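Local coordinates for putative transcriptional regulator (Shigella flexneri 2a str. 2457T, PDB 3C8G), which probably catalyses the one-way addition of water to fumarate to give malate, as a homodimeric, all-helical member of the MtlR/FumE family, at residues D11-L16 with A158-V163; Q35-F40 with V72-I77; K85-D90 with T164-E169; G109-I114 with R150-V155. All coordinates share one frame; numbering follows the deposited sequence.

Contact 1. Residues D11-L16 with A158-V163; sequences DVLEQL and ALTLAV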
loop_
_atom_site.group_PDB
_atom_site.type_symbol
_atom_site.label_atom_id
_atom_site.label_comp_id
_atom_site.label_asym_id
_atom_site.label_seq_id
_atom_site.Cartn_x
_atom_site.Cartn_y
_atom_site.Cartn_z
ATOM N N ASP D 11 0.059 -28.908 -7.914
ATOM C CA ASP D 11 -1.201 -28.452 -8.506
ATOM C C ASP D 11 -1.112 -27.115 -9.276
ATOM O O ASP D 11 -2.051 -26.728 -9.973
ATOM C CB ASP D 11 -2.333 -28.446 -7.469
ATOM C CG ASP D 11 -2.058 -27.525 -6.292
ATOM O OD1 ASP D 11 -1.889 -26.305 -6.513
ATOM O OD2 ASP D 11 -2.035 -28.020 -5.138
ATOM N N VAL D 12 0.011 -26.416 -9.151
ATOM C CA VAL D 12 0.271 -25.245 -9.989
ATOM C C VAL D 12 0.680 -25.759 -11.353
ATOM O O VAL D 12 0.307 -25.198 -12.377
ATOM C CB VAL D 12 1.388 -24.345 -9.404
ATOM C CG1 VAL D 12 1.956 -23.395 -10.471
ATOM C CG2 VAL D 12 0.862 -23.566 -8.210
ATOM N N LEU D 13 1.440 -26.850 -11.332
ATOM C CA LEU D 13 1.895 -27.552 -12.511
ATOM C C LEU D 13 0.671 -28.090 -13.235
ATOM O O LEU D 13 0.653 -28.229 -14.466
ATOM C CB LEU D 13 2.778 -28.726 -12.080
ATOM C CG LEU D 13 4.115 -28.982 -12.775
ATOM C CD1 LEU D 13 4.017 -28.679 -14.280
ATOM C CD2 LEU D 13 5.214 -28.165 -12.118
ATOM N N GLU D 14 -0.350 -28.377 -12.432
ATOM C CA GLU D 14 -1.566 -29.038 -12.874
ATOM C C GLU D 14 -2.409 -28.080 -13.694
ATOM O O GLU D 14 -2.769 -28.365 -14.839
ATOM C CB GLU D 14 -2.348 -29.555 -11.648
ATOM C CG GLU D 14 -3.620 -30.325 -11.953
ATOM C CD GLU D 14 -3.399 -31.303 -13.071
ATOM O OE1 GLU D 14 -2.872 -32.404 -12.801
ATOM O OE2 GLU D 14 -3.734 -30.957 -14.228
ATOM N N GLN D 15 -2.708 -26.938 -13.090
ATOM C CA GLN D 15 -3.497 -25.919 -13.732
ATOM C C GLN D 15 -2.833 -25.442 -15.027
ATOM O O GLN D 15 -3.505 -25.278 -16.055
ATOM C CB GLN D 15 -3.723 -24.766 -12.766
ATOM C CG GLN D 15 -4.722 -25.080 -11.677
ATOM C CD GLN D 15 -4.680 -24.078 -10.544
ATOM O OE1 GLN D 15 -5.005 -22.891 -10.713
ATOM N NE2 GLN D 15 -4.277 -24.550 -9.373
ATOM N N LEU D 16 -1.517 -25.253 -14.995
ATOM C CA LEU D 16 -0.800 -24.831 -16.189
ATOM C C LEU D 16 -0.796 -25.907 -17.283
ATOM O O LEU D 16 -1.144 -25.626 -18.441
ATOM C CB LEU D 16 0.594 -24.359 -15.822
ATOM C CG LEU D 16 0.443 -23.185 -14.847
ATOM C CD1 LEU D 16 1.759 -22.726 -14.277
ATOM C CD2 LEU D 16 -0.286 -22.029 -15.518
ATOM N N ALA D 158 8.682 -24.152 -20.719
ATOM C CA ALA D 158 9.458 -22.973 -20.354
ATOM C C ALA D 158 8.654 -21.949 -19.543
ATOM O O ALA D 158 9.084 -21.549 -18.457
ATOM C CB ALA D 158 10.056 -22.346 -21.594
ATOM N N LEU D 159 7.495 -21.533 -20.052
ATOM C CA LEU D 159 6.587 -20.645 -19.313
ATOM C C LEU D 159 6.197 -21.206 -17.936
ATOM O O LEU D 159 6.154 -20.470 -16.956
ATOM C CB LEU D 159 5.334 -20.388 -20.143
ATOM C CG LEU D 159 5.140 -19.049 -20.860
ATOM C CD1 LEU D 159 6.396 -18.243 -20.991
ATOM C CD2 LEU D 159 4.497 -19.222 -22.209
ATOM N N THR D 160 5.926 -22.510 -17.877
ATOM C CA THR D 160 5.537 -23.200 -16.649
ATOM C C THR D 160 6.708 -23.212 -15.671
ATOM O O THR D 160 6.543 -22.985 -14.468
ATOM C CB THR D 160 5.093 -24.640 -16.952
ATOM O OG1 THR D 160 3.893 -24.605 -17.726
ATOM C CG2 THR D 160 4.842 -25.433 -15.673
ATOM N N LEU D 161 7.895 -23.482 -16.208
ATOM C CA LEU D 161 9.145 -23.408 -15.449
ATOM C C LEU D 161 9.336 -22.006 -14.843
ATOM O O LEU D 161 9.733 -21.871 -13.697
ATOM C CB LEU D 161 10.316 -23.805 -16.365
ATOM C CG LEU D 161 11.783 -23.898 -15.906
ATOM C CD1 LEU D 161 12.501 -22.496 -15.908
ATOM C CD2 LEU D 161 11.893 -24.631 -14.558
ATOM N N ALA D 162 9.036 -20.958 -15.606
ATOM C CA ALA D 162 9.176 -19.585 -15.080
ATOM C C ALA D 162 8.346 -19.393 -13.830
ATOM O O ALA D 162 8.883 -19.050 -12.791
ATOM C CB ALA D 162 8.793 -18.551 -16.120
ATOM N N VAL D 163 7.047 -19.672 -13.930
ATOM C CA VAL D 163 6.117 -19.442 -12.814
ATOM C C VAL D 163 6.404 -20.349 -11.606
ATOM O O VAL D 163 6.553 -19.855 -10.486
ATOM C CB VAL D 163 4.618 -19.404 -13.282
ATOM C CG1 VAL D 163 4.448 -20.228 -14.494
ATOM C CG2 VAL D 163 3.638 -19.798 -12.171
#
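Leu16 and Val163 reach toward each other tip to tip, and their meeting marks the tightly packed part of this helix pair: Leu16 CD1 lies 3.7 Å from Val163 CG1 and 4.1 Å from Val163 CG2, so one methyl rests against both branches of the valine. Just beside it the CB of Leu16 sits 3.8 Å from Thr160 OG1. That hydroxyl is anti to the carbonyl carbon of its own residue (chi1 -66°), a rotation that lets it bond back to the carbonyl oxygen of Lys156, and the buried oxygen is therefore satisfied within its own helix. Leu13 forms the partly exposed edge: its end bends in until CD1 touches Thr160 CG2 at 3.6 Å, the two side chains crossing at about a right angle. The loose part is Val12, its CG1 4.3 Å from Val163 CG2. The short segments run closer to antiparallel than to perpendicular, at 146°, with their axes 10.5 Å apart, a plain helix-helix interface. Helix 9-18 thus lies against the long C-terminal helix 149-170, with Phe25 of helix 22-25 touching both Leu16 and Thr160, and helices 123-126 and 129-137 packed on other sides of segment 158-163.

Contact 2. Residues Q35-F40 with V72-I77; sequences QGIRQF and VALRLI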
loop_
_atom_site.group_PDB
_atom_site.type_symbol
_atom_site.label_atom_id
_atom_site.label_comp_id
_atom_site.label_asym_id
_atom_site.label_seq_id
_atom_site.Cartn_x
_atom_site.Cartn_y
_atom_site.Cartn_z
ATOM N N GLN D 35 -2.166 -14.775 -6.369
ATOM C CA GLN D 35 -2.370 -15.458 -5.114
ATOM C C GLN D 35 -1.023 -15.584 -4.446
ATOM O O GLN D 35 -0.844 -15.137 -3.307
ATOM C CB GLN D 35 -3.035 -16.826 -5.334
ATOM C CG GLN D 35 -3.389 -17.642 -4.047
ATOM C CD GLN D 35 -4.229 -16.883 -2.987
ATOM O OE1 GLN D 35 -5.298 -16.328 -3.284
ATOM N NE2 GLN D 35 -3.745 -16.889 -1.736
ATOM N N GLY D 36 -0.064 -16.138 -5.180
ATOM C CA GLY D 36 1.282 -16.359 -4.667
ATOM C C GLY D 36 1.913 -15.127 -4.056
ATOM O O GLY D 36 2.524 -15.196 -3.001
ATOM N N ILE D 37 1.762 -13.999 -4.728
ATOM C CA ILE D 37 2.250 -12.753 -4.192
ATOM C C ILE D 37 1.518 -12.381 -2.903
ATOM O O ILE D 37 2.150 -11.966 -1.928
ATOM C CB ILE D 37 2.081 -11.632 -5.206
ATOM C CG1 ILE D 37 3.323 -11.537 -6.065
ATOM C CG2 ILE D 37 1.869 -10.272 -4.516
ATOM C CD1 ILE D 37 3.059 -10.665 -7.214
ATOM N N ARG D 38 0.197 -12.526 -2.884
ATOM C CA ARG D 38 -0.522 -12.059 -1.730
ATOM C C ARG D 38 -0.446 -13.013 -0.539
ATOM O O ARG D 38 -0.843 -12.660 0.560
ATOM C CB ARG D 38 -1.935 -11.546 -2.052
ATOM C CG ARG D 38 -2.835 -12.373 -2.925
ATOM C CD ARG D 38 -3.905 -11.443 -3.481
ATOM N NE ARG D 38 -3.980 -10.287 -2.596
ATOM C CZ ARG D 38 -5.009 -9.976 -1.801
ATOM N NH1 ARG D 38 -6.135 -10.701 -1.811
ATOM N NH2 ARG D 38 -4.910 -8.905 -1.005
ATOM N N GLN D 39 0.093 -14.202 -0.759
ATOM C CA GLN D 39 0.434 -15.094 0.327
ATOM C C GLN D 39 1.777 -14.697 0.904
ATOM O O GLN D 39 2.171 -15.187 1.971
ATOM C CB GLN D 39 0.532 -16.528 -0.176
ATOM C CG GLN D 39 -0.801 -17.112 -0.652
ATOM C CD GLN D 39 -0.788 -18.639 -0.841
ATOM O OE1 GLN D 39 -1.850 -19.246 -1.066
ATOM N NE2 GLN D 39 0.405 -19.267 -0.746
ATOM N N PHE D 40 2.492 -13.830 0.189
ATOM C CA PHE D 40 3.822 -13.383 0.597
ATOM C C PHE D 40 3.680 -12.139 1.441
ATOM O O PHE D 40 4.348 -11.973 2.473
ATOM C CB PHE D 40 4.624 -13.031 -0.638
ATOM C CG PHE D 40 5.940 -12.420 -0.347
ATOM C CD1 PHE D 40 6.114 -11.052 -0.429
ATOM C CD2 PHE D 40 7.024 -13.207 0.011
ATOM C CE1 PHE D 40 7.373 -10.468 -0.135
ATOM C CE2 PHE D 40 8.270 -12.633 0.274
ATOM C CZ PHE D 40 8.446 -11.270 0.196
ATOM N N VAL D 72 0.430 -3.123 -7.931
ATOM C CA VAL D 72 0.688 -2.352 -6.697
ATOM C C VAL D 72 1.343 -3.161 -5.574
ATOM O O VAL D 72 2.168 -2.623 -4.822
ATOM C CB VAL D 72 -0.447 -1.319 -6.235
ATOM C CG1 VAL D 72 -1.655 -1.354 -7.123
ATOM C CG2 VAL D 72 -0.726 -1.362 -4.710
ATOM N N ALA D 73 1.022 -4.454 -5.509
ATOM C CA ALA D 73 1.680 -5.345 -4.551
ATOM C C ALA D 73 3.145 -5.542 -4.940
ATOM O O ALA D 73 4.055 -5.456 -4.108
ATOM C CB ALA D 73 0.958 -6.672 -4.472
ATOM N N LEU D 74 3.376 -5.796 -6.216
ATOM C CA LEU D 74 4.725 -6.020 -6.671
ATOM C C LEU D 74 5.524 -4.776 -6.397
ATOM O O LEU D 74 6.690 -4.860 -6.029
ATOM C CB LEU D 74 4.723 -6.342 -8.156
ATOM C CG LEU D 74 5.547 -7.535 -8.593
ATOM C CD1 LEU D 74 6.970 -7.122 -8.685
ATOM C CD2 LEU D 74 5.435 -8.641 -7.568
ATOM N N ARG D 75 4.887 -3.616 -6.528
ATOM C CA ARG D 75 5.591 -2.352 -6.341
ATOM C C ARG D 75 5.975 -2.135 -4.884
ATOM O O ARG D 75 7.102 -1.701 -4.609
ATOM C CB ARG D 75 4.838 -1.152 -6.928
ATOM C CG ARG D 75 4.940 -1.082 -8.459
ATOM C CD ARG D 75 4.531 0.267 -9.042
ATOM N NE ARG D 75 3.127 0.312 -9.409
ATOM C CZ ARG D 75 2.656 0.152 -10.641
ATOM N NH1 ARG D 75 3.483 -0.076 -11.654
ATOM N NH2 ARG D 75 1.348 0.203 -10.860
ATOM N N LEU D 76 5.062 -2.487 -3.967
ATOM C CA LEU D 76 5.310 -2.431 -2.510
ATOM C C LEU D 76 6.488 -3.304 -2.105
ATOM O O LEU D 76 7.422 -2.839 -1.435
ATOM C CB LEU D 76 4.072 -2.891 -1.733
ATOM C CG LEU D 76 3.546 -2.264 -0.417
ATOM C CD1 LEU D 76 3.330 -3.327 0.630
ATOM C CD2 LEU D 76 4.380 -1.159 0.152
ATOM N N ILE D 77 6.451 -4.574 -2.510
ATOM C CA ILE D 77 7.502 -5.550 -2.135
ATOM C C ILE D 77 8.905 -5.059 -2.560
ATOM O O ILE D 77 9.875 -5.271 -1.862
ATOM C CB ILE D 77 7.194 -6.981 -2.708
ATOM C CG1 ILE D 77 5.804 -7.472 -2.291
ATOM C CG2 ILE D 77 8.195 -8.002 -2.234
ATOM C CD1 ILE D 77 5.325 -8.774 -3.040
#
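Ile37 and Phe40 carry this contact from one side, meeting Ala73, Leu74 and Ile77 on the other. The aliphatic contacts centre on Ile37. Its CG2 branch, anti to the backbone N, lies 3.7 Å from Ala73 CB and 4.0 Å from Ile77 CD1. Its CG1 branch points toward Leu74, but the two side-chain ends are modelled too close together for the detail of their packing to be trusted. Nearest backbones are those of Ile37 and Ala73, whose CA atoms are 7.4 Å apart, as expected where an alanine faces the partner helix.

In the all-helical fold of this MtlR/FumE family member, the contact joins the 35-40 part of the chain, on helix 29-38, to helix 70-79. Other sides of helix 70-79 are covered by helix 85-103, through Ile91 and Thr92 on Leu74, and by the second subunit, whose Phe45 packs on Leu76.

The aromatic contact is made by Phe40, whose CG stands opposite the backbone N (chi1 173°). One ring flank meets Ile77: Phe40 CD1 is 3.6 Å from Ile77 CD1, and Ile77 CG2 approaches the ring obliquely.

The contact itself is apolar; within 35-40, Gln35 NE2 donates to Gln39 OE1 at 3.1 Å, meeting a lone pair of that oxygen in its carbonyl plane, although the acceptor is tilted 22° from the amide plane of Gln35.

Contact 3. Residues K85-D90 with T164-E169; sequences KWLYAD and TTTLKE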
loop_
_atom_site.group_PDB
_atom_site.type_symbol
_atom_site.label_atom_id
_atom_site.label_comp_id
_atom_site.label_asym_id
_atom_site.label_seq_id
_atom_site.Cartn_x
_atom_site.Cartn_y
_atom_site.Cartn_z
ATOM N N LYS D 85 15.820 -7.285 -8.301
ATOM C CA LYS D 85 15.542 -6.758 -9.638
ATOM C C LYS D 85 15.055 -7.815 -10.645
ATOM O O LYS D 85 14.092 -7.582 -11.402
ATOM C CB LYS D 85 16.773 -6.098 -10.218
ATOM C CG LYS D 85 16.527 -5.337 -11.515
ATOM C CD LYS D 85 17.715 -4.416 -11.754
ATOM C CE LYS D 85 17.556 -3.473 -12.947
ATOM N NZ LYS D 85 18.732 -2.494 -12.884
ATOM N N TRP D 86 15.711 -8.969 -10.653
ATOM C CA TRP D 86 15.461 -9.943 -11.704
ATOM C C TRP D 86 14.112 -10.634 -11.489
ATOM O O TRP D 86 13.430 -11.006 -12.452
ATOM C CB TRP D 86 16.597 -10.948 -11.803
ATOM C CG TRP D 86 16.662 -11.821 -10.618
ATOM C CD1 TRP D 86 17.474 -11.661 -9.504
ATOM C CD2 TRP D 86 15.871 -12.991 -10.384
ATOM N NE1 TRP D 86 17.227 -12.674 -8.611
ATOM C CE2 TRP D 86 16.247 -13.499 -9.119
ATOM C CE3 TRP D 86 14.902 -13.680 -11.139
ATOM C CZ2 TRP D 86 15.680 -14.658 -8.582
ATOM C CZ3 TRP D 86 14.321 -14.824 -10.600
ATOM C CH2 TRP D 86 14.717 -15.299 -9.322
ATOM N N LEU D 87 13.723 -10.793 -10.226
ATOM C CA LEU D 87 12.458 -11.433 -9.912
ATOM C C LEU D 87 11.373 -10.444 -10.216
ATOM O O LEU D 87 10.267 -10.827 -10.612
ATOM C CB LEU D 87 12.392 -11.856 -8.435
ATOM C CG LEU D 87 11.097 -12.555 -7.993
ATOM C CD1 LEU D 87 10.777 -13.774 -8.861
ATOM C CD2 LEU D 87 11.187 -12.969 -6.568
ATOM N N TYR D 88 11.712 -9.169 -10.010
ATOM C CA TYR D 88 10.754 -8.080 -10.109
ATOM C C TYR D 88 10.469 -7.900 -11.581
ATOM O O TYR D 88 9.317 -7.759 -11.989
ATOM C CB TYR D 88 11.323 -6.783 -9.521
ATOM C CG TYR D 88 10.438 -5.599 -9.779
ATOM C CD1 TYR D 88 10.683 -4.733 -10.836
ATOM C CD2 TYR D 88 9.308 -5.374 -8.995
ATOM C CE1 TYR D 88 9.843 -3.663 -11.097
ATOM C CE2 TYR D 88 8.450 -4.302 -9.249
ATOM C CZ TYR D 88 8.740 -3.458 -10.287
ATOM O OH TYR D 88 7.907 -2.409 -10.502
ATOM N N ALA D 89 11.534 -7.924 -12.377
ATOM C CA ALA D 89 11.399 -7.872 -13.822
ATOM C C ALA D 89 10.500 -9.035 -14.340
ATOM O O ALA D 89 9.565 -8.784 -15.115
ATOM C CB ALA D 89 12.770 -7.850 -14.485
ATOM N N ASP D 90 10.740 -10.272 -13.868
ATOM C CA ASP D 90 10.000 -11.444 -14.337
ATOM C C ASP D 90 8.511 -11.331 -14.018
ATOM O O ASP D 90 7.663 -11.538 -14.905
ATOM C CB ASP D 90 10.570 -12.760 -13.788
ATOM C CG ASP D 90 11.845 -13.229 -14.531
ATOM O OD1 ASP D 90 12.439 -12.444 -15.318
ATOM O OD2 ASP D 90 12.255 -14.405 -14.336
ATOM N N THR D 164 6.518 -21.650 -11.844
ATOM C CA THR D 164 7.057 -22.578 -10.844
ATOM C C THR D 164 8.192 -21.965 -10.043
ATOM O O THR D 164 8.100 -21.873 -8.810
ATOM C CB THR D 164 7.507 -23.856 -11.514
ATOM O OG1 THR D 164 6.392 -24.752 -11.533
ATOM C CG2 THR D 164 8.691 -24.519 -10.811
ATOM N N THR D 165 9.240 -21.507 -10.726
ATOM C CA THR D 165 10.409 -21.015 -9.998
ATOM C C THR D 165 10.185 -19.635 -9.352
ATOM O O THR D 165 10.572 -19.424 -8.216
ATOM C CB THR D 165 11.720 -21.108 -10.814
ATOM O OG1 THR D 165 11.750 -20.077 -11.796
ATOM C CG2 THR D 165 11.833 -22.462 -11.507
ATOM N N THR D 166 9.546 -18.720 -10.063
ATOM C CA THR D 166 9.096 -17.444 -9.489
ATOM C C THR D 166 8.391 -17.650 -8.148
ATOM O O THR D 166 8.719 -17.027 -7.137
ATOM C CB THR D 166 8.110 -16.708 -10.485
ATOM O OG1 THR D 166 8.850 -16.160 -11.586
ATOM C CG2 THR D 166 7.354 -15.607 -9.819
ATOM N N LEU D 167 7.416 -18.545 -8.160
ATOM C CA LEU D 167 6.580 -18.825 -7.022
ATOM C C LEU D 167 7.417 -19.362 -5.872
ATOM O O LEU D 167 7.148 -19.067 -4.714
ATOM C CB LEU D 167 5.613 -19.903 -7.439
ATOM C CG LEU D 167 4.129 -19.807 -7.229
ATOM C CD1 LEU D 167 3.664 -18.464 -7.676
ATOM C CD2 LEU D 167 3.533 -20.889 -8.091
ATOM N N LYS D 168 8.408 -20.182 -6.229
ATOM C CA LYS D 168 9.328 -20.823 -5.306
ATOM C C LYS D 168 10.191 -19.771 -4.615
ATOM O O LYS D 168 10.416 -19.838 -3.403
ATOM C CB LYS D 168 10.190 -21.818 -6.079
ATOM C CG LYS D 168 10.906 -22.868 -5.235
ATOM C CD LYS D 168 11.284 -24.143 -6.034
ATOM C CE LYS D 168 12.497 -23.958 -6.971
ATOM N NZ LYS D 168 12.144 -24.007 -8.443
ATOM N N GLU D 169 10.637 -18.772 -5.375
ATOM C CA GLU D 169 11.492 -17.717 -4.831
ATOM C C GLU D 169 10.761 -16.777 -3.860
ATOM O O GLU D 169 11.394 -16.112 -3.040
ATOM C CB GLU D 169 12.173 -16.931 -5.958
ATOM C CG GLU D 169 13.698 -16.789 -5.774
ATOM C CD GLU D 169 14.455 -18.086 -6.089
ATOM O OE1 GLU D 169 15.453 -18.369 -5.390
ATOM O OE2 GLU D 169 14.050 -18.821 -7.028
#
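Leu87 packs against Thr166 and Glu169 where two helices meet in a steep, mainly apolar crossing of the all-helical MtlR/FumE fold. The segments of helix 85-103 and of the C-terminal helix 149-170 run 131° apart in direction, with axes 10.9 Å apart, and their closest CA atoms are those of Leu87 and Thr166.

From its root, the Leu87 side chain first serves its own helix: CB stands 4.0 Å above one face of the Trp86 ring, offset toward the rim. The next bond carries CG to the position opposite the backbone N (chi1 180°), which sends the branch point out toward the second helix. There the two methyls divide the work. CD1 goes to Thr166, 4.0 Å from its CG2 and 4.1 Å from its CA, whereas CD2 turns to the acid and lies 4.1 Å from Glu169 CB.

Thr166 offers its methyl to Leu87 while its OG1 bonds to the carbonyl oxygen of Ala162, so this buried hydroxyl is satisfied one turn back. Asp90 makes only a marginal touch through CB; its two carboxylate oxygens accept from the backbone N of Asn123 and of Ser124, which ties helix 85-103 to the start of helix 123-126. Trp86 also has a cation-pi partner in Arg127.

Toward solvent, the Glu169 chain bends at its second torsion and crosses Trp86 at about a right angle, with the carboxylate plane turned 65° from the ring. The methylene rather than the acid makes the contact: Glu169 CG lies 4.0 Å from both CZ2 and CH2 of Trp86.

Contact 4. Residues G109-I114 with R150-V155; sequences GFADDI and RFSGMV
Phe110 and Ala111 lean on one flank of the helix that carries Phe151, Ser152 and Val155, a loop-against-helix packing just ahead of helix 113-119. The backbones come close, the CA atoms of Phe110 and Ser152 being 5.1 Å apart. Phe110 starts toward the helix, with CB 3.8 Å from Ser152 CB and 4.0 Å from Val155 CB, and then its ring leads away along helix 149-170 to Lys156 and Leu159. This follows from CG lying opposite the carbonyl carbon (chi1 -75°). The carbonyl it leaves behind is met by valine: Phe110 O lies 3.3 Å from Val155 CG1 and also has a weak hydrogen bond with Thr115 OG1.

Phe151 presents its ring edge to the loop, with Ala111 CB near the ring plane and 3.9 Å from CD1, while Val155 CG2 from its own helix stands 3.6 Å above one face of the Phe151 ring. Between the two aromatics, Ser152 OG meets Ala111 CB at 3.4 Å, a van der Waals touch, since this hydroxyl bonds to the carbonyl oxygen of Glu148. Within the loop, Gly109 N donates to Asp112 OD2 at 2.9 Å from above the carboxylate plane, with an N-H...O angle of 163°.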
loop_
_atom_site.group_PDB
_atom_site.type_symbol
_atom_site.label_atom_id
_atom_site.label_comp_id
_atom_site.label_asym_id
_atom_site.label_seq_id
_atom_site.Cartn_x
_atom_site.Cartn_y
_atom_site.Cartn_z
ATOM N N GLY D 109 -0.211 -16.904 -30.062
ATOM C CA GLY D 109 -0.059 -18.272 -29.596
ATOM C C GLY D 109 1.224 -18.507 -28.827
ATOM O O GLY D 109 1.964 -17.579 -28.553
ATOM N N PHE D 110 1.493 -19.755 -28.467
ATOM C CA PHE D 110 2.731 -20.064 -27.790
ATOM C C PHE D 110 3.892 -19.863 -28.753
ATOM O O PHE D 110 5.016 -19.578 -28.322
ATOM C CB PHE D 110 2.725 -21.507 -27.308
ATOM C CG PHE D 110 1.870 -21.740 -26.106
ATOM C CD1 PHE D 110 0.802 -22.635 -26.157
ATOM C CD2 PHE D 110 2.121 -21.076 -24.917
ATOM C CE1 PHE D 110 -0.014 -22.864 -25.030
ATOM C CE2 PHE D 110 1.324 -21.302 -23.795
ATOM C CZ PHE D 110 0.256 -22.191 -23.851
ATOM N N ALA D 111 3.600 -19.997 -30.050
ATOM C CA ALA D 111 4.617 -20.039 -31.091
ATOM C C ALA D 111 4.854 -18.739 -31.876
ATOM O O ALA D 111 5.648 -18.724 -32.826
ATOM C CB ALA D 111 4.321 -21.170 -32.046
ATOM N N ASP D 112 4.208 -17.652 -31.483
ATOM C CA ASP D 112 4.307 -16.417 -32.257
ATOM C C ASP D 112 5.550 -15.596 -31.905
ATOM O O ASP D 112 6.133 -15.780 -30.850
ATOM C CB ASP D 112 3.035 -15.598 -32.069
ATOM C CG ASP D 112 1.797 -16.285 -32.656
ATOM O OD1 ASP D 112 1.907 -17.395 -33.242
ATOM O OD2 ASP D 112 0.697 -15.701 -32.547
ATOM N N ASP D 113 5.967 -14.701 -32.788
ATOM C CA ASP D 113 7.184 -13.939 -32.558
ATOM C C ASP D 113 7.060 -13.078 -31.309
ATOM O O ASP D 113 8.008 -12.880 -30.553
ATOM C CB ASP D 113 7.476 -13.046 -33.751
ATOM C CG ASP D 113 7.951 -13.829 -34.966
ATOM O OD1 ASP D 113 7.443 -13.538 -36.081
ATOM O OD2 ASP D 113 8.843 -14.716 -34.802
ATOM N N ILE D 114 5.859 -12.578 -31.091
ATOM C CA ILE D 114 5.591 -11.761 -29.949
ATOM C C ILE D 114 5.822 -12.558 -28.650
ATOM O O ILE D 114 6.471 -12.081 -27.743
ATOM C CB ILE D 114 4.220 -11.102 -30.109
ATOM C CG1 ILE D 114 4.026 -9.995 -29.089
ATOM C CG2 ILE D 114 3.100 -12.157 -30.141
ATOM C CD1 ILE D 114 3.061 -10.333 -28.043
ATOM N N ARG D 150 5.366 -29.368 -31.532
ATOM C CA ARG D 150 6.444 -29.680 -30.593
ATOM C C ARG D 150 6.999 -28.399 -29.999
ATOM O O ARG D 150 7.165 -28.318 -28.791
ATOM C CB ARG D 150 7.552 -30.547 -31.256
ATOM C CG ARG D 150 7.627 -32.063 -30.820
ATOM C CD ARG D 150 6.435 -32.898 -31.304
ATOM N NE ARG D 150 6.617 -33.400 -32.670
ATOM C CZ ARG D 150 6.660 -34.689 -33.014
ATOM N NH1 ARG D 150 6.516 -35.645 -32.103
ATOM N NH2 ARG D 150 6.842 -35.029 -34.279
ATOM N N PHE D 151 7.230 -27.391 -30.839
ATOM C CA PHE D 151 7.710 -26.093 -30.368
ATOM C C PHE D 151 6.784 -25.401 -29.361
ATOM O O PHE D 151 7.247 -24.897 -28.318
ATOM C CB PHE D 151 8.038 -25.128 -31.509
ATOM C CG PHE D 151 8.600 -23.828 -31.035
ATOM C CD1 PHE D 151 7.856 -22.654 -31.128
ATOM C CD2 PHE D 151 9.857 -23.776 -30.444
ATOM C CE1 PHE D 151 8.360 -21.436 -30.660
ATOM C CE2 PHE D 151 10.369 -22.559 -29.963
ATOM C CZ PHE D 151 9.617 -21.387 -30.076
ATOM N N SER D 152 5.487 -25.355 -29.667
ATOM C CA SER D 152 4.549 -24.745 -28.727
ATOM C C SER D 152 4.621 -25.428 -27.372
ATOM O O SER D 152 4.633 -24.756 -26.357
ATOM C CB SER D 152 3.137 -24.739 -29.268
ATOM O OG SER D 152 3.126 -23.991 -30.461
ATOM N N GLY D 153 4.718 -26.757 -27.374
ATOM C CA GLY D 153 4.854 -27.547 -26.155
ATOM C C GLY D 153 6.064 -27.159 -25.332
ATOM O O GLY D 153 6.006 -27.214 -24.108
HETATM N N MSE D 154 7.157 -26.788 -26.014
HETATM C CA MSE D 154 8.368 -26.221 -25.397
HETATM C C MSE D 154 8.076 -24.901 -24.713
HETATM O O MSE D 154 8.376 -24.728 -23.541
HETATM C CB MSE D 154 9.437 -25.952 -26.459
HETATM C CG MSE D 154 9.877 -27.163 -27.232
HETATM SE SE MSE D 154 11.273 -28.016 -26.223
HETATM C CE MSE D 154 10.931 -29.869 -26.793
ATOM N N VAL D 155 7.488 -23.971 -25.456
ATOM C CA VAL D 155 7.137 -22.675 -24.902
ATOM C C VAL D 155 6.322 -22.873 -23.620
ATOM O O VAL D 155 6.741 -22.426 -22.547
ATOM C CB VAL D 155 6.512 -21.725 -25.956
ATOM C CG1 VAL D 155 6.264 -20.383 -25.374
ATOM C CG2 VAL D 155 7.497 -21.540 -27.093
#

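Contacts 1, 3 and 4 share the C-terminal helix 149-170, which receives different partners along its length: the loop before helix 113-119, then helix 9-18, then helix 85-103. Contact 2 uses other helices but reaches contact 3 where Arg75 packs on Tyr88. Contact 3 lies nearest the chain's centre, about 7 Å away, and contact 4 farthest at about 18 Å, yet all four are largely buried. Contact 2 is the purely hydrocarbon one, beside the dimer partner. The three on the long helix add hydroxyls of Thr160, Thr166 and Ser152, each bonded to the carbonyl of the residue four positions earlier, and contact 3 alone brings an exposed acid to its edge.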